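Long-range contacts in tryparedoxin II (Crithidia fasciculata, PDB 1I5G), which probably carries reducing equivalents from trypanothione to partner proteins as a thioredoxin-like electron-transport protein: residues K4-P8 with F99-F104; Y9-K15 with L87-D93; F33-W39 with F104-P110. The protein carries 1 engineered substitution. One frame throughout, in Å; residues are numbered along the deposited sequence.

Contact 3 (33-39 with 104-110) is the buried one. Contacts 1 and 2 lie nearer the surface and are partly buried. Contact 1 lays the N-terminal loop on the end of helix 94-103 by apolar and aromatic packing. Contact 2 pairs strand 12-15 with strand 87-88 and adds a carboxylate hydrogen-bonded to a serine. It is linked to contact 1 by Phe7, which packs on Leu89 and Val13. Contact 3 joins strand 30-36 to the loop after helix 94-103 and shares Phe104 with contact 1. Between its two segments the packing is apolar, but backbone groups on its outer side hold the glutathionylspermidine. Contacts 2 and 3 do not touch, though both reach the same sheet.

Contact 1 of 3, residues K4-P8 with F99-F104; sequences KKFFP and FLTTGF
Phe99 presents one face of its ring to Pro8. Pro8 CG stands 4.0 Å from the centroid of that ring and 10° off its normal, a CH-pi contact. The first torsion of Phe99 (chi1 -177°) sets CG opposite the backbone N and carries the ring out to the proline. At the ring edge, Lys5 O lies 3.3 Å from Phe99 CE2. Leu100 follows on the buried side. Its CD2 branch does the touching, 3.4 Å from Phe6 O and 3.7 Å from Phe6 CB. Phe104, just past the helix, meets the Phe6 ring. The two rings are tilted at 51°, and Phe6 CE1 comes 3.7 Å from Phe104 CE1. Phe104 CZ lies over the centre of one face of the Phe6 ring. The aliphatic Lys5 CG lies over the opposite face, so the ring is held between the two. Replacing Phe6 with an alanine would probably open a gap beside Phe104 and leave Leu100 CD2 with less to pack on. Phe6 also touches Val115 of strand 111-116, while Leu100 reaches Phe33 and Phe35 of strand 30-36. Helix 94-103 packs on the sheet as in the thioredoxin fold, and the N-terminal segment is laid against its last turn.

Contact 2 of 3, residues Y9-K15 with L87-D93; sequences YSTNVLK and LALPFED
Leu14 and Ala88 form an antiparallel hydrogen-bonded pair, with Leu14 N to Ala88 O at 2.9 Å and nearly straight (176°), and Ala88 N to Leu14 O longer, at 3.2 Å, and more bent. This pairing sets strand 12-15 between 18-22 and 87-88 in the mixed sheet of the thioredoxin-like fold; strand 63-69 lies on the far side of 87-88. Leu14 and Ala88 point to the same face, where Phe77 and Tyr81 of helix 74-81 cover them. Leu14 CD2 also reaches Pro90 CG at 3.8 Å. Leu87 and Val13 meet on the other face by their methyl groups. Pro90 CG further lies 3.6 Å from Asn12 O.

Beyond the strands the chemistry turns polar. Pro90 starts a type I turn that ends at Asp93, the N-cap of helix 94-103. Asp93 OD1 accepts a hydrogen bond from Gly96 N and so caps the helix. The same OD1 lies 3.4 Å from Tyr9 CB. The carboxylate plane stands nearly perpendicular to the tyrosine ring, at 87°. The first torsion of Asp93 (chi1 -175°) turns the carboxylate toward Ser10. OD2 accepts two bonds, which reach it from different sides. One comes from a water that also takes the N-H of Tyr9. The other comes from Ser10 OG, 2.7 Å from Asp93 OD2, which approaches on the anti side, clearly tilted out of the carboxylate plane.

Contact 3 of 3, residues F33-W39 with F104-P110; sequences FYFSASW and FDVKSIP. With TS5 (glutathionylspermidine), chain C.
Ile109 packs against the end of strand 30-36 and can be followed outward. Its CB lies 3.6 Å from Phe35 O. CG2 is closer to the same oxygen, at 3.4 Å, and also touches Phe35 CB. CG1 sits between the backbone N and the carbonyl carbon (chi1 58°), which brings it 3.4 Å from O2 of glutathionylspermidine. The tip, CD1, meets Ala37 N at 3.8 Å, then Ala37 CB and the Trp39 ring at CZ2.

Deeper in, Val106 CG2 sits over the centre of the Phe35 ring, 3.6 Å from its centroid, a CH-pi contact. The CZ edge of Phe35 meets the edge of Phe104. Phe104 CE2 in turn lies over one face of Phe33. Pro110 follows a cis peptide bond, and its CB touches the edge of Tyr34 at CE1.

The cis-proline loop is a hallmark of the thioredoxin fold, and here its backbone grips the ligand. Ile109 N gives a bond of 2.7 Å to ligand O2. Ligand N2 returns one of 2.9 Å to Ile109 O. Arg128 NH1 adds another bond to the ligand. Trp39, next to the pocket residue Cys40, lies with CZ3 3.5 Å from the ligand CB2 that carries the sulfur. Apolar packing thus probably helps set the loop, while main-chain bonds from Ile109 hold the ligand, consistent with recognition of its cysteinyl amide and carbonyl.

Contact 1 of 3, residues K4-P8 with F99-F104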
# COMPACT_ATOMS: atom_id res chain seq x y z
N LYS A 4 0.92 14.44 -1.32
CA LYS A 4 2.14 15.04 -0.83
C LYS A 4 2.15 15.28 0.66
O LYS A 4 3.27 15.43 1.13
CB LYS A 4 2.50 16.35 -1.54
CG LYS A 4 3.70 16.16 -2.44
CD LYS A 4 4.98 16.18 -1.63
CE LYS A 4 6.27 16.46 -2.42
NZ LYS A 4 7.48 16.19 -1.57
N LYS A 5 1.04 15.32 1.39
CA LYS A 5 0.91 15.45 2.85
C LYS A 5 1.18 14.09 3.53
O LYS A 5 1.28 14.10 4.76
CB LYS A 5 -0.47 15.98 3.31
CG LYS A 5 -1.71 15.10 3.03
CD LYS A 5 -3.03 15.66 3.55
CE LYS A 5 -4.31 14.83 3.29
NZ LYS A 5 -5.49 15.36 4.05
N PHE A 6 1.24 13.01 2.75
CA PHE A 6 1.52 11.65 3.22
C PHE A 6 2.96 11.17 2.93
O PHE A 6 3.35 10.07 3.36
CB PHE A 6 0.50 10.67 2.61
CG PHE A 6 -0.92 10.91 3.02
CD1 PHE A 6 -1.28 11.07 4.34
CD2 PHE A 6 -1.92 11.00 2.07
CE1 PHE A 6 -2.60 11.30 4.75
CE2 PHE A 6 -3.24 11.23 2.45
CZ PHE A 6 -3.58 11.38 3.78
N PHE A 7 3.79 11.94 2.22
CA PHE A 7 5.18 11.63 1.95
C PHE A 7 6.13 12.73 2.46
O PHE A 7 6.85 13.25 1.61
CB PHE A 7 5.31 11.30 0.49
CG PHE A 7 4.55 10.05 0.13
CD1 PHE A 7 5.15 8.83 0.28
CD2 PHE A 7 3.25 10.09 -0.34
CE1 PHE A 7 4.48 7.67 -0.03
CE2 PHE A 7 2.57 8.95 -0.66
CZ PHE A 7 3.18 7.74 -0.51
N PRO A 8 6.18 13.09 3.73
CA PRO A 8 7.12 14.14 4.16
C PRO A 8 8.60 13.86 3.93
O PRO A 8 9.34 14.84 3.80
CB PRO A 8 6.85 14.20 5.63
CG PRO A 8 6.26 12.89 6.00
CD PRO A 8 5.37 12.56 4.84
N PHE A 99 4.91 7.96 10.45
CA PHE A 99 3.99 9.04 10.10
C PHE A 99 2.67 8.50 9.55
O PHE A 99 1.54 8.88 9.93
CB PHE A 99 4.69 9.97 9.12
CG PHE A 99 3.88 11.15 8.73
CD1 PHE A 99 3.95 12.32 9.48
CD2 PHE A 99 3.08 11.10 7.63
CE1 PHE A 99 3.20 13.44 9.12
CE2 PHE A 99 2.33 12.22 7.26
CZ PHE A 99 2.40 13.39 8.03
N LEU A 100 2.76 7.56 8.61
CA LEU A 100 1.58 6.94 8.01
C LEU A 100 0.86 6.01 8.97
O LEU A 100 -0.39 5.96 8.98
CB LEU A 100 1.94 6.19 6.72
CG LEU A 100 2.35 7.15 5.60
CD1 LEU A 100 3.00 6.40 4.42
CD2 LEU A 100 1.22 8.03 5.05
N THR A 101 1.61 5.27 9.79
CA THR A 101 0.95 4.43 10.78
C THR A 101 0.08 5.28 11.69
O THR A 101 -1.05 4.90 11.96
CB THR A 101 2.05 3.67 11.56
OG1 THR A 101 2.71 2.76 10.65
CG2 THR A 101 1.48 2.89 12.74
N THR A 102 0.59 6.41 12.15
CA THR A 102 -0.22 7.26 13.00
C THR A 102 -1.37 7.91 12.24
O THR A 102 -2.53 7.96 12.68
CB THR A 102 0.71 8.33 13.54
OG1 THR A 102 1.64 7.66 14.39
CG2 THR A 102 -0.04 9.33 14.46
N GLY A 103 -1.06 8.40 11.05
CA GLY A 103 -2.04 9.14 10.29
C GLY A 103 -3.26 8.36 9.87
O GLY A 103 -4.36 8.91 9.71
N PHE A 104 -3.13 7.05 9.65
CA PHE A 104 -4.25 6.22 9.24
C PHE A 104 -4.70 5.27 10.34
O PHE A 104 -5.37 4.27 10.06
CB PHE A 104 -3.86 5.36 8.03
CG PHE A 104 -3.58 6.12 6.77
CD1 PHE A 104 -4.29 7.24 6.36
CD2 PHE A 104 -2.58 5.71 5.91
CE1 PHE A 104 -3.99 7.90 5.21
CE2 PHE A 104 -2.29 6.38 4.73
CZ PHE A 104 -2.99 7.48 4.37

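Contact 2 of 3, residues Y9-K15 with L87-D93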
# COMPACT_ATOMS: atom_id res chain seq x y z
N TYR A 9 9.06 12.62 3.88
CA TYR A 9 10.49 12.34 3.83
C TYR A 9 10.91 11.60 2.57
O TYR A 9 12.10 11.51 2.33
CB TYR A 9 10.93 11.56 5.06
CG TYR A 9 10.48 12.22 6.31
CD1 TYR A 9 11.10 13.41 6.71
CD2 TYR A 9 9.46 11.72 7.07
CE1 TYR A 9 10.70 14.05 7.84
CE2 TYR A 9 9.03 12.36 8.22
CZ TYR A 9 9.67 13.53 8.59
OH TYR A 9 9.21 14.12 9.74
N SER A 10 10.01 11.06 1.76
CA SER A 10 10.39 10.41 0.51
C SER A 10 9.82 11.14 -0.71
O SER A 10 8.60 11.31 -0.79
CB SER A 10 9.88 8.97 0.51
OG SER A 10 10.63 8.13 1.39
N THR A 11 10.70 11.51 -1.62
CA THR A 11 10.13 12.03 -2.85
C THR A 11 9.98 10.92 -3.90
O THR A 11 9.16 11.07 -4.80
CB THR A 11 10.88 13.21 -3.39
OG1 THR A 11 12.13 12.65 -3.69
CG2 THR A 11 11.40 14.12 -2.33
N ASN A 12 10.73 9.84 -3.82
CA ASN A 12 10.61 8.69 -4.71
C ASN A 12 10.17 7.47 -3.93
O ASN A 12 10.47 7.29 -2.77
CB ASN A 12 11.92 8.35 -5.44
CG ASN A 12 12.29 9.38 -6.48
OD1 ASN A 12 13.35 9.98 -6.37
ND2 ASN A 12 11.43 9.59 -7.49
N VAL A 13 9.45 6.60 -4.60
CA VAL A 13 9.05 5.30 -4.09
C VAL A 13 9.63 4.21 -4.96
O VAL A 13 10.12 4.45 -6.08
CB VAL A 13 7.53 5.19 -3.91
CG1 VAL A 13 7.04 6.24 -2.92
CG2 VAL A 13 6.84 5.39 -5.22
N LEU A 14 9.59 2.98 -4.45
CA LEU A 14 10.18 1.83 -5.15
C LEU A 14 9.20 1.14 -6.07
O LEU A 14 7.99 1.15 -5.83
CB LEU A 14 10.57 0.77 -4.12
CG LEU A 14 11.46 1.20 -2.96
CD1 LEU A 14 11.87 -0.03 -2.18
CD2 LEU A 14 12.70 2.00 -3.33
N LYS A 15 9.73 0.53 -7.13
CA LYS A 15 9.02 -0.42 -7.98
C LYS A 15 10.08 -1.45 -8.38
O LYS A 15 11.05 -1.11 -9.06
CB LYS A 15 8.46 0.18 -9.27
CG LYS A 15 7.63 -0.83 -10.02
CD LYS A 15 6.88 -0.13 -11.14
CE LYS A 15 6.06 -1.20 -11.85
NZ LYS A 15 5.49 -2.28 -11.00
N LEU A 87 4.26 -0.95 -5.46
CA LEU A 87 5.21 0.05 -5.01
C LEU A 87 5.54 -0.16 -3.53
O LEU A 87 4.86 -0.91 -2.82
CB LEU A 87 4.62 1.45 -5.20
CG LEU A 87 4.17 1.77 -6.63
CD1 LEU A 87 3.73 3.22 -6.72
CD2 LEU A 87 5.26 1.44 -7.69
N ALA A 88 6.58 0.52 -3.07
CA ALA A 88 6.85 0.54 -1.65
C ALA A 88 7.42 1.87 -1.24
O ALA A 88 8.18 2.53 -1.94
CB ALA A 88 7.81 -0.57 -1.23
N LEU A 89 7.06 2.29 -0.03
CA LEU A 89 7.77 3.38 0.65
C LEU A 89 9.16 2.81 0.98
O LEU A 89 9.23 1.72 1.57
CB LEU A 89 7.02 3.79 1.94
CG LEU A 89 7.72 4.95 2.67
CD1 LEU A 89 7.53 6.24 1.91
CD2 LEU A 89 7.09 5.08 4.06
N PRO A 90 10.26 3.46 0.62
CA PRO A 90 11.58 2.89 0.89
C PRO A 90 11.79 2.56 2.36
O PRO A 90 11.41 3.34 3.24
CB PRO A 90 12.51 4.00 0.39
CG PRO A 90 11.75 4.61 -0.74
CD PRO A 90 10.38 4.73 -0.10
N PHE A 91 12.41 1.41 2.65
CA PHE A 91 12.61 1.00 4.02
C PHE A 91 13.35 2.01 4.86
O PHE A 91 13.01 2.21 6.05
CB PHE A 91 13.30 -0.36 4.10
CG PHE A 91 13.39 -0.90 5.50
CD1 PHE A 91 12.33 -1.53 6.13
CD2 PHE A 91 14.57 -0.77 6.21
CE1 PHE A 91 12.45 -2.00 7.39
CE2 PHE A 91 14.71 -1.25 7.51
CZ PHE A 91 13.62 -1.84 8.05
N GLU A 92 14.38 2.66 4.33
CA GLU A 92 15.16 3.57 5.17
C GLU A 92 14.37 4.75 5.66
O GLU A 92 14.77 5.41 6.62
CB GLU A 92 16.48 3.97 4.48
CG GLU A 92 17.41 2.78 4.26
CD GLU A 92 17.94 2.17 5.53
OE1 GLU A 92 18.72 2.89 6.21
OE2 GLU A 92 17.58 1.02 5.80
N ASP A 93 13.22 5.04 5.04
CA ASP A 93 12.31 6.08 5.52
C ASP A 93 11.43 5.53 6.63
O ASP A 93 10.22 5.34 6.52
CB ASP A 93 11.43 6.61 4.38
CG ASP A 93 10.55 7.78 4.81
OD1 ASP A 93 10.64 8.28 5.96
OD2 ASP A 93 9.74 8.23 3.97
O HOH W 1 7.77 10.06 3.83

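Contact 3 of 3, residues F33-W39 with F104-P110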
# COMPACT_ATOMS: atom_id res chain seq x y z
N PHE A 33 -2.52 1.94 0.73
CA PHE A 33 -1.37 1.85 1.61
C PHE A 33 -1.52 0.54 2.35
O PHE A 33 -2.46 0.30 3.10
CB PHE A 33 -1.38 3.03 2.56
CG PHE A 33 -1.07 4.35 1.92
CD1 PHE A 33 -2.07 5.07 1.31
CD2 PHE A 33 0.22 4.86 1.93
CE1 PHE A 33 -1.78 6.28 0.72
CE2 PHE A 33 0.51 6.09 1.33
CZ PHE A 33 -0.51 6.78 0.73
N TYR A 34 -0.57 -0.36 2.12
CA TYR A 34 -0.62 -1.73 2.62
C TYR A 34 0.40 -1.89 3.73
O TYR A 34 1.61 -1.97 3.53
CB TYR A 34 -0.31 -2.73 1.49
CG TYR A 34 -0.26 -4.20 1.90
CD1 TYR A 34 -1.11 -4.66 2.88
CD2 TYR A 34 0.62 -5.12 1.34
CE1 TYR A 34 -1.11 -5.94 3.28
CE2 TYR A 34 0.63 -6.41 1.75
CZ TYR A 34 -0.24 -6.85 2.73
OH TYR A 34 -0.24 -8.16 3.20
N PHE A 35 -0.09 -1.94 4.96
CA PHE A 35 0.72 -2.12 6.17
C PHE A 35 0.88 -3.61 6.41
O PHE A 35 -0.12 -4.33 6.61
CB PHE A 35 0.01 -1.42 7.34
CG PHE A 35 -0.06 0.09 7.15
CD1 PHE A 35 -1.04 0.65 6.36
CD2 PHE A 35 0.85 0.94 7.76
CE1 PHE A 35 -1.09 2.03 6.18
CE2 PHE A 35 0.81 2.29 7.59
CZ PHE A 35 -0.16 2.81 6.81
N SER A 36 2.13 -4.07 6.37
CA SER A 36 2.39 -5.51 6.44
C SER A 36 3.85 -5.75 6.81
O SER A 36 4.66 -4.81 6.78
CB SER A 36 2.14 -6.06 5.03
OG SER A 36 2.04 -7.47 4.98
N ALA A 37 4.21 -6.98 7.11
CA ALA A 37 5.58 -7.37 7.44
C ALA A 37 5.71 -8.88 7.40
O ALA A 37 4.75 -9.59 7.66
CB ALA A 37 6.02 -6.89 8.82
N SER A 38 6.92 -9.34 7.08
CA SER A 38 7.09 -10.78 6.97
C SER A 38 7.10 -11.46 8.33
O SER A 38 6.86 -12.68 8.37
CB SER A 38 8.33 -11.13 6.15
OG SER A 38 9.44 -10.79 6.91
N TRP A 39 7.33 -10.79 9.45
CA TRP A 39 7.31 -11.47 10.75
C TRP A 39 5.89 -11.80 11.15
O TRP A 39 5.73 -12.57 12.10
CB TRP A 39 7.94 -10.57 11.80
CG TRP A 39 7.26 -9.26 12.08
CD1 TRP A 39 7.59 -8.03 11.57
CD2 TRP A 39 6.14 -8.99 12.93
NE1 TRP A 39 6.76 -7.05 12.04
CE2 TRP A 39 5.84 -7.61 12.89
CE3 TRP A 39 5.33 -9.78 13.76
CZ2 TRP A 39 4.82 -7.02 13.61
CZ3 TRP A 39 4.30 -9.16 14.47
CH2 TRP A 39 4.07 -7.82 14.40
N PHE A 104 -3.13 7.05 9.65
CA PHE A 104 -4.25 6.22 9.24
C PHE A 104 -4.70 5.27 10.34
O PHE A 104 -5.37 4.27 10.06
CB PHE A 104 -3.86 5.36 8.03
CG PHE A 104 -3.58 6.12 6.77
CD1 PHE A 104 -4.29 7.24 6.36
CD2 PHE A 104 -2.58 5.71 5.91
CE1 PHE A 104 -3.99 7.90 5.21
CE2 PHE A 104 -2.29 6.38 4.73
CZ PHE A 104 -2.99 7.48 4.37
N ASP A 105 -4.30 5.59 11.56
CA ASP A 105 -4.83 4.86 12.71
C ASP A 105 -4.55 3.37 12.66
O ASP A 105 -5.38 2.55 13.06
CB ASP A 105 -6.35 4.94 12.78
CG ASP A 105 -6.85 6.35 12.86
OD1 ASP A 105 -6.19 7.21 13.49
OD2 ASP A 105 -7.93 6.61 12.29
N VAL A 106 -3.36 3.02 12.19
CA VAL A 106 -3.10 1.60 12.01
C VAL A 106 -2.58 1.03 13.31
O VAL A 106 -1.53 1.42 13.82
CB VAL A 106 -2.05 1.39 10.92
CG1 VAL A 106 -1.79 -0.09 10.71
CG2 VAL A 106 -2.49 2.01 9.61
N LYS A 107 -3.34 0.09 13.86
CA LYS A 107 -2.94 -0.52 15.13
C LYS A 107 -2.52 -1.98 14.98
O LYS A 107 -1.83 -2.54 15.83
CB LYS A 107 -4.04 -0.44 16.18
CG LYS A 107 -4.63 0.98 16.34
CD LYS A 107 -3.70 1.90 17.11
CE LYS A 107 -4.36 3.26 17.40
NZ LYS A 107 -3.44 4.09 18.21
N SER A 108 -2.93 -2.59 13.88
CA SER A 108 -2.66 -3.96 13.55
C SER A 108 -2.35 -4.16 12.08
O SER A 108 -2.70 -3.29 11.28
CB SER A 108 -3.76 -4.93 13.97
OG SER A 108 -4.93 -4.67 13.23
N ILE A 109 -1.73 -5.26 11.70
CA ILE A 109 -1.43 -5.68 10.35
C ILE A 109 -1.97 -7.09 10.15
O ILE A 109 -2.01 -7.86 11.10
CB ILE A 109 0.05 -5.56 10.00
CG1 ILE A 109 0.95 -6.37 10.94
CG2 ILE A 109 0.46 -4.08 9.99
CD1 ILE A 109 2.38 -6.47 10.42
N PRO A 110 -2.38 -7.45 8.93
CA PRO A 110 -2.37 -6.57 7.76
C PRO A 110 -3.51 -5.58 7.75
O PRO A 110 -4.64 -5.90 8.18
CB PRO A 110 -2.60 -7.55 6.61
CG PRO A 110 -3.37 -8.68 7.23
CD PRO A 110 -2.87 -8.81 8.65
N1 TS5 C . -6.47 -11.51 13.19
CA1 TS5 C . -6.13 -10.10 12.87
C1 TS5 C . -6.02 -9.91 11.39
OE1 TS5 C . -6.09 -8.76 10.90
OE2 TS5 C . -5.83 -10.92 10.66
CB1 TS5 C . -4.82 -9.62 13.50
CG1 TS5 C . -3.59 -10.25 12.86
CD1 TS5 C . -2.48 -10.13 13.86
O1 TS5 C . -2.37 -10.87 14.94
N2 TS5 C . -1.52 -9.24 13.64
CA2 TS5 C . -0.55 -8.79 14.60
C2 TS5 C . -0.54 -7.30 14.87
O2 TS5 C . -0.66 -6.40 13.88
CB2 TS5 C . 0.83 -9.12 14.03
SG2 TS5 C . 1.02 -10.77 13.32
N3 TS5 C . -0.33 -7.08 16.18
CA3 TS5 C . -0.05 -5.73 16.61
C3 TS5 C . -1.09 -5.19 17.56
O3 TS5 C . -2.33 -5.56 17.33
N1' TS5 C . -0.87 -4.41 18.60
C1' TS5 C . -1.94 -3.60 19.15
C2' TS5 C . -2.11 -4.07 20.59
N2' TS5 C . -3.36 -3.62 22.70
C3' TS5 C . -3.03 -3.13 21.37
C4' TS5 C . -4.26 -2.77 23.46
C5' TS5 C . -4.20 -2.97 24.98
C6' TS5 C . -5.01 -1.94 25.77
C7' TS5 C . -5.47 -2.46 27.13
N3' TS5 C . -6.18 -1.50 27.98